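Local coordinates for cell wall surface anchor family protein (Streptococcus agalactiae serogroup V, PDB 3PG2) that probably serves as a pilin subunit anchored to the cell wall, this chain being a calcium-binding fragment of the longer protein, at residues Val266-Lys271 / Ile286-Ser291. Sequence-based numbering, arbitrary orientation.
Sequences VTYKLK and IEFTVS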
# COMPACT_ATOMS: atom_id res chain seq x y z
N VAL A 266 -8.75 2.27 13.02
CA VAL A 266 -7.59 2.74 13.78
C VAL A 266 -7.93 4.10 14.40
O VAL A 266 -8.52 4.96 13.75
CB VAL A 266 -6.34 2.85 12.87
CG1 VAL A 266 -5.21 3.68 13.53
CG2 VAL A 266 -5.84 1.42 12.45
N THR A 267 -7.53 4.28 15.65
CA THR A 267 -7.74 5.53 16.38
C THR A 267 -6.62 6.51 16.10
O THR A 267 -5.44 6.16 16.15
CB THR A 267 -7.85 5.26 17.89
OG1 THR A 267 -8.95 4.38 18.13
CG2 THR A 267 -8.04 6.54 18.70
N TYR A 268 -7.00 7.74 15.80
CA TYR A 268 -6.03 8.84 15.76
C TYR A 268 -6.52 9.91 16.73
O TYR A 268 -7.58 9.75 17.32
CB TYR A 268 -5.96 9.42 14.37
CG TYR A 268 -5.35 8.45 13.37
CD1 TYR A 268 -3.99 8.49 13.07
CD2 TYR A 268 -6.14 7.47 12.75
CE1 TYR A 268 -3.41 7.59 12.14
CE2 TYR A 268 -5.58 6.58 11.82
CZ TYR A 268 -4.23 6.64 11.53
OH TYR A 268 -3.70 5.74 10.60
N LYS A 269 -5.76 11.00 16.89
CA LYS A 269 -6.24 12.08 17.74
C LYS A 269 -5.81 13.46 17.26
O LYS A 269 -4.85 13.61 16.50
CB LYS A 269 -5.90 11.84 19.22
CG LYS A 269 -4.51 11.41 19.51
CD LYS A 269 -4.36 11.03 20.98
CE LYS A 269 -2.88 10.97 21.34
NZ LYS A 269 -2.57 10.26 22.64
N LEU A 270 -6.55 14.47 17.72
CA LEU A 270 -6.30 15.86 17.37
C LEU A 270 -6.01 16.63 18.66
O LEU A 270 -6.79 16.57 19.60
CB LEU A 270 -7.52 16.47 16.67
CG LEU A 270 -7.96 15.79 15.38
CD1 LEU A 270 -9.26 16.37 14.89
CD2 LEU A 270 -6.89 15.97 14.33
N LYS A 271 -4.87 17.32 18.71
CA LYS A 271 -4.63 18.27 19.79
C LYS A 271 -5.04 19.66 19.32
O LYS A 271 -4.42 20.21 18.42
CB LYS A 271 -3.15 18.29 20.16
CG LYS A 271 -2.83 19.17 21.35
CD LYS A 271 -1.36 19.54 21.34
CE LYS A 271 -1.05 20.56 22.45
NZ LYS A 271 0.41 20.85 22.57
N ILE A 286 -8.81 15.19 21.15
CA ILE A 286 -10.03 14.62 20.62
C ILE A 286 -9.66 13.39 19.77
O ILE A 286 -8.89 13.50 18.82
CB ILE A 286 -10.80 15.65 19.77
CG1 ILE A 286 -11.04 16.96 20.55
CG2 ILE A 286 -12.11 15.04 19.26
CD1 ILE A 286 -10.21 18.13 20.04
N GLU A 287 -10.21 12.23 20.11
CA GLU A 287 -9.97 11.01 19.33
C GLU A 287 -10.96 10.88 18.17
O GLU A 287 -12.07 11.39 18.23
CB GLU A 287 -10.05 9.76 20.21
CG GLU A 287 -9.08 9.77 21.35
CD GLU A 287 -9.02 8.45 22.09
OE1 GLU A 287 -10.01 7.68 22.04
OE2 GLU A 287 -7.97 8.18 22.73
N PHE A 288 -10.54 10.19 17.12
CA PHE A 288 -11.47 9.78 16.05
C PHE A 288 -10.94 8.48 15.47
O PHE A 288 -9.79 8.12 15.70
CB PHE A 288 -11.59 10.87 14.97
CG PHE A 288 -10.32 11.09 14.17
CD1 PHE A 288 -10.09 10.39 12.98
CD2 PHE A 288 -9.35 12.01 14.61
CE1 PHE A 288 -8.93 10.59 12.23
CE2 PHE A 288 -8.18 12.24 13.87
CZ PHE A 288 -7.96 11.53 12.67
N THR A 289 -11.77 7.76 14.72
CA THR A 289 -11.31 6.52 14.08
C THR A 289 -11.45 6.59 12.59
O THR A 289 -12.36 7.24 12.06
CB THR A 289 -12.07 5.27 14.57
OG1 THR A 289 -13.47 5.47 14.40
CG2 THR A 289 -11.75 4.94 16.03
N VAL A 290 -10.52 5.91 11.91
CA VAL A 290 -10.56 5.76 10.45
C VAL A 290 -10.97 4.32 10.16
O VAL A 290 -10.43 3.38 10.75
CB VAL A 290 -9.20 6.11 9.79
CG1 VAL A 290 -9.26 5.94 8.26
CG2 VAL A 290 -8.78 7.54 10.16
N SER A 291 -11.98 4.16 9.31
CA SER A 291 -12.49 2.84 8.96
C SER A 291 -12.75 2.85 7.47
O SER A 291 -12.54 3.86 6.80
CB SER A 291 -13.83 2.60 9.67
OG SER A 291 -14.83 3.45 9.13
O HOH W 1 -10.96 6.27 19.83
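Y268 and F288 face each other as the central hydrogen-bonded pair of two antiparallel strands, segment 266-271 of strand 266-274 and strand 286-290. Y268 N bonds to F288 O at 2.8 Å, and F288 N to Y268 O at 3.0 Å. V266 with V290 and L270 with I286 are paired in the same two-bond way, making six backbone bonds. The CA-H groups of the intervening T267, K269, E287 and T289 lean on carbonyl oxygens that already accept these bonds, T289 CA on V266 O at 3.2 Å for example.

Apolar packing lies on the face of Y268, L270, F288 and V290. F288 takes the crowded chi1 position (66°), CG between its backbone N and carbonyl carbon, which brings the ring toward the neighbouring strand. There Y268 CB sits over one ring face, a CH-pi contact 3.8 Å from the centroid. The two rings are near parallel but slid apart and barely overlap. Y268 CD2 meets V290 CG2 at 3.7 Å, while L270 CG meets F288 CE2 at 3.9 Å, these two side chains crossing at about a right angle. F186 adds an edge-to-face partner for F288, and Y268 OH bonds to A254 O.

The other face is polar. One water donates to E287 OE1 (2.8 Å) and also bonds T267 OG1, which lies 3.5 Å from T289 CG2. The extended K269 chain leads away, its NZ hydrogen-bonded to S207 O.

Strand 201-206 pairs with the far side of 266-274, leaving 286-290 at the sheet's edge within this chain: an antiparallel beta hairpin of a prealbumin-like beta-sandwich domain, its aromatic face turned to the core.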